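Local coordinates for DSBA-like thioredoxin domain-containing protein (Nitrosomonas europaea, PDB 2IN3) that is a putative protein disulfide isomerase of the DsbA family, FrnE-like subfamily, and probably acts as a thiol-disulfide oxidoreductase, at residues A14-S19 against E94-G99; A130-L135 against V152-E157. All coordinates share one frame; numbering follows the deposited sequence.

Contact 1 of 2, residues A14-S19 against E94-G99; sequences ADPMCS and EPACRG. With PO4 (phosphate ion), chain B.
P16 sets CG of its ring against the methyl of A96, with CG of P16 3.9 Å from CB of A96, while the other end of the same ring edge, CD of P16, borders SG of C97 at 4.1 Å. Both A96 and P16 send their CB toward the opposing segment, which makes this the apolar centre of a small, buried junction of 190 Å². F115 and I118 of helix 111-123 also pack on P16.

The second meeting is polar. D15 holds CG anti to its backbone nitrogen (chi1 -173°), and this swings the carboxylate over to helix 94-106, where OD2 of D15 stands 3.2 Å from SG of C97. The other oxygen, OD1 of D15, faces its own loop: it accepts from the backbone N of M17 at 2.7 Å through its anti lone pair, forming an Asx turn inside the type I turn from D15 to C18. One carboxylate thus fixes the turn and touches the helix.

Beyond the turn, C18 occupies the N-cap of helix 19-35 and is the first cysteine of what is probably a thioredoxin-type CxxC motif. At the first turn of that helix, O3 of a phosphate ion, probably from the crystallisation liquor, takes bonds from both N of S19 (3.0 Å) and OG of S19 (2.7 Å); H67 is a further partner of the ion. With one oxygen committed to M17 and the other beside a thiol, a charged D15 carboxylate would probably make the surroundings of C97 more negative and so disfavour its thiolate.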
# COMPACT_ATOMS: atom_id res chain seq x y z
N ALA A 14 -3.87 2.13 -0.96
CA ALA A 14 -2.62 2.46 -0.26
C ALA A 14 -1.44 2.48 -1.20
O ALA A 14 -1.50 1.91 -2.29
CB ALA A 14 -2.37 1.50 0.88
N ASP A 15 -0.39 3.15 -0.77
CA ASP A 15 0.85 3.24 -1.51
C ASP A 15 1.96 2.86 -0.53
O ASP A 15 1.99 3.38 0.59
CB ASP A 15 1.05 4.69 -1.96
CG ASP A 15 2.23 4.86 -2.88
OD1 ASP A 15 3.38 4.60 -2.44
OD2 ASP A 15 2.02 5.24 -4.06
N PRO A 16 2.89 1.96 -0.94
CA PRO A 16 4.03 1.54 -0.11
C PRO A 16 4.90 2.71 0.39
O PRO A 16 5.58 2.57 1.41
CB PRO A 16 4.89 0.72 -1.09
CG PRO A 16 4.00 0.33 -2.17
CD PRO A 16 2.92 1.35 -2.28
N MSE A 17 4.91 3.84 -0.34
CA MSE A 17 5.68 5.03 0.10
C MSE A 17 4.84 6.12 0.76
O MSE A 17 5.24 7.28 0.77
CB MSE A 17 6.52 5.62 -1.04
CG MSE A 17 7.54 4.61 -1.56
SE MSE A 17 8.27 5.06 -3.30
CE MSE A 17 9.61 6.38 -2.79
N CYS A 18 3.72 5.72 1.33
CA CYS A 18 2.89 6.54 2.17
C CYS A 18 3.11 6.13 3.65
O CYS A 18 2.94 4.97 4.00
CB CYS A 18 1.43 6.34 1.76
SG CYS A 18 0.23 6.97 2.96
N SER A 19 3.56 7.08 4.48
CA SER A 19 4.03 6.75 5.83
C SER A 19 2.89 6.32 6.74
O SER A 19 3.05 5.41 7.52
CB SER A 19 4.85 7.88 6.45
OG SER A 19 4.12 9.09 6.56
N GLU A 94 5.44 5.16 -8.42
CA GLU A 94 4.82 4.26 -9.38
C GLU A 94 5.42 2.85 -9.47
O GLU A 94 4.66 1.87 -9.56
CB GLU A 94 4.67 4.91 -10.78
CG GLU A 94 3.85 4.11 -11.78
CD GLU A 94 4.67 3.06 -12.51
OE1 GLU A 94 5.91 3.17 -12.47
OE2 GLU A 94 4.08 2.13 -13.12
N PRO A 95 6.77 2.73 -9.55
CA PRO A 95 7.31 1.37 -9.65
C PRO A 95 6.94 0.42 -8.49
O PRO A 95 6.65 -0.74 -8.75
CB PRO A 95 8.82 1.60 -9.72
CG PRO A 95 8.92 2.93 -10.44
CD PRO A 95 7.84 3.73 -9.73
N ALA A 96 6.93 0.92 -7.25
CA ALA A 96 6.57 0.07 -6.13
C ALA A 96 5.10 -0.34 -6.25
O ALA A 96 4.76 -1.49 -6.00
CB ALA A 96 6.84 0.78 -4.79
N CYS A 97 4.24 0.60 -6.60
CA CYS A 97 2.82 0.25 -6.87
C CYS A 97 2.70 -0.84 -7.94
O CYS A 97 1.96 -1.82 -7.77
CB CYS A 97 2.04 1.49 -7.29
SG CYS A 97 1.79 2.64 -5.98
N ARG A 98 3.43 -0.67 -9.06
CA ARG A 98 3.47 -1.67 -10.11
C ARG A 98 4.03 -3.03 -9.64
O ARG A 98 3.64 -4.08 -10.17
CB ARG A 98 4.25 -1.14 -11.34
CG ARG A 98 4.34 -2.11 -12.51
CD ARG A 98 4.62 -1.37 -13.84
NE ARG A 98 5.49 -0.20 -13.75
CZ ARG A 98 6.77 -0.15 -14.15
NH1 ARG A 98 7.44 0.98 -14.01
NH2 ARG A 98 7.39 -1.22 -14.66
N GLY A 99 4.92 -3.03 -8.66
CA GLY A 99 5.47 -4.30 -8.15
C GLY A 99 4.37 -5.08 -7.45
O GLY A 99 4.24 -6.30 -7.61
P PO4 B . 3.59 10.96 3.54
O1 PO4 B . 4.29 12.28 3.75
O2 PO4 B . 3.13 10.76 2.12
O3 PO4 B . 4.50 9.86 3.97
O4 PO4 B . 2.31 11.01 4.38

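Contact 2 of 2, residues A130-L135 against V152-E157; sequences AQLAIL and VFQSDE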
# COMPACT_ATOMS: atom_id res chain seq x y z
N ALA A 130 11.92 2.36 -5.56
CA ALA A 130 11.61 2.72 -6.95
C ALA A 130 12.38 1.90 -8.00
O ALA A 130 12.04 1.94 -9.18
CB ALA A 130 11.84 4.20 -7.18
N GLN A 131 13.41 1.15 -7.57
CA GLN A 131 14.25 0.38 -8.50
C GLN A 131 13.87 -1.10 -8.61
O GLN A 131 13.65 -1.77 -7.61
CB GLN A 131 15.75 0.49 -8.14
CG GLN A 131 16.24 1.90 -7.78
CD GLN A 131 16.29 2.87 -8.97
OE1 GLN A 131 16.55 2.48 -10.11
NE2 GLN A 131 16.05 4.15 -8.69
N LEU A 132 13.87 -1.61 -9.84
CA LEU A 132 13.60 -3.04 -10.10
C LEU A 132 14.54 -3.95 -9.30
O LEU A 132 14.11 -4.96 -8.74
CB LEU A 132 13.66 -3.37 -11.61
CG LEU A 132 13.72 -4.84 -12.05
CD1 LEU A 132 12.42 -5.56 -11.75
CD2 LEU A 132 14.11 -5.03 -13.52
N ALA A 133 15.82 -3.59 -9.25
CA ALA A 133 16.83 -4.37 -8.55
C ALA A 133 16.38 -4.63 -7.12
O ALA A 133 16.44 -5.77 -6.63
CB ALA A 133 18.19 -3.67 -8.59
N ILE A 134 15.88 -3.59 -6.47
CA ILE A 134 15.36 -3.70 -5.12
C ILE A 134 14.09 -4.55 -5.05
O ILE A 134 13.99 -5.48 -4.23
CB ILE A 134 15.18 -2.30 -4.47
CG1 ILE A 134 16.51 -1.52 -4.47
CG2 ILE A 134 14.58 -2.42 -3.07
CD1 ILE A 134 17.64 -2.21 -3.70
N LEU A 135 13.13 -4.25 -5.93
CA LEU A 135 11.84 -4.94 -5.93
C LEU A 135 11.93 -6.45 -6.17
O LEU A 135 11.24 -7.24 -5.50
CB LEU A 135 10.87 -4.27 -6.93
CG LEU A 135 10.46 -2.82 -6.58
CD1 LEU A 135 9.70 -2.16 -7.73
CD2 LEU A 135 9.65 -2.74 -5.26
N VAL A 152 6.74 -9.81 -15.71
CA VAL A 152 5.45 -9.21 -15.33
C VAL A 152 5.61 -7.73 -14.99
O VAL A 152 4.90 -6.90 -15.55
CB VAL A 152 4.71 -10.02 -14.22
CG1 VAL A 152 3.41 -9.32 -13.76
CG2 VAL A 152 4.41 -11.45 -14.73
N PHE A 153 6.58 -7.39 -14.13
CA PHE A 153 6.88 -5.99 -13.77
C PHE A 153 7.14 -5.07 -14.99
O PHE A 153 6.71 -3.90 -15.03
CB PHE A 153 8.06 -5.93 -12.78
CG PHE A 153 8.45 -4.52 -12.41
CD1 PHE A 153 7.77 -3.84 -11.40
CD2 PHE A 153 9.49 -3.88 -13.07
CE1 PHE A 153 8.12 -2.54 -11.06
CE2 PHE A 153 9.86 -2.58 -12.74
CZ PHE A 153 9.17 -1.91 -11.73
N GLN A 154 7.83 -5.60 -15.98
CA GLN A 154 8.18 -4.82 -17.16
C GLN A 154 7.07 -4.76 -18.22
O GLN A 154 7.19 -3.99 -19.20
CB GLN A 154 9.50 -5.34 -17.76
CG GLN A 154 10.67 -5.17 -16.76
CD GLN A 154 11.99 -5.67 -17.29
OE1 GLN A 154 12.03 -6.54 -18.14
NE2 GLN A 154 13.08 -5.13 -16.75
N SER A 155 6.02 -5.57 -18.05
CA SER A 155 5.00 -5.73 -19.10
C SER A 155 4.09 -4.51 -19.21
O SER A 155 3.83 -3.85 -18.20
CB SER A 155 4.11 -6.96 -18.84
OG SER A 155 3.33 -6.80 -17.67
N ASP A 156 3.61 -4.23 -20.43
CA ASP A 156 2.59 -3.20 -20.63
C ASP A 156 1.35 -3.48 -19.78
O ASP A 156 0.74 -2.53 -19.25
CB ASP A 156 2.20 -3.08 -22.10
CG ASP A 156 3.22 -2.30 -22.90
OD1 ASP A 156 4.06 -1.59 -22.28
OD2 ASP A 156 3.22 -2.40 -24.14
N GLU A 157 1.00 -4.76 -19.65
CA GLU A 157 -0.13 -5.15 -18.82
C GLU A 157 -0.01 -4.65 -17.37
O GLU A 157 -0.96 -4.07 -16.84
CB GLU A 157 -0.37 -6.66 -18.85
CG GLU A 157 -1.63 -7.04 -18.02
CD GLU A 157 -1.84 -8.54 -17.80
OE1 GLU A 157 -0.98 -9.37 -18.23
OE2 GLU A 157 -2.87 -8.89 -17.19
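L132 is the first residue of 130-135 to reach the partner segment, and it does so right after Q131, the N-cap of helix 132-141. Its CG lies anti to the backbone nitrogen (chi1 166°), which carries both methyls across to 152-157. CD1 of L132 approaches the F153 ring obliquely, 3.6 Å from CD2 of F153, and CB of L132 follows at 4.0 Å from CE2 of F153; the two side chains run past one another in opposite senses. The other branch serves a different neighbour: CD2 of L132 lies 3.4 Å from NE2 of Q154, whose extended chain crosses the leucine at about a right angle and covers it on the exposed margin.

One helical turn later, L135 adds the second leucine. Its CD1 comes within 3.7 Å of CE1 of F153 and 4.0 Å of CZ of F153, its side chain running nearly perpendicular to the phenylalanine. The ring therefore meets methyls from both leucines, at CD2 and at CE1, each approaching obliquely. An alanine in place of F153 would probably open a gap between L132 and L135 and deprive R98 of its cation-pi partner.

Just past the ring, O of V152 accepts from N of S155 and also from OG of S155 at 2.6 Å, while S155 caps helix 156-171 through the backbone N of A158. The contact thus joins the start of helix 132-141 to the end of helix 146-154 within the helical part of the DsbA-like fold. F149 and T150 of helix 146-154 extend the leucine packing, V152 packs on S102, L105 and I106 of helix 94-106, and F153 on S102.

Overall arrangement
Both segments of contact 1 precede those of contact 2 along the chain, and the centres of the two contacts lie about 12 Å apart. Helix 94-106 connects them: A96 and C97 serve the loop that follows strand 9-14, while P95 and R98 reach the second site. NH2 of R98 lies 2.8 Å from O of F153, a probable hydrogen bond, and O of P95 is 3.5 Å from CD1 of L135. Contact 1 is near the chain's centre, where the mixed sheet meets the helices beside the CxxC pattern; contact 2, about 16 Å from that centre, lies wholly among helices. Contact 1 joins the thioredoxin-like part to the helical part known from DsbA relatives, and contact 2 continues the packing within the helical part.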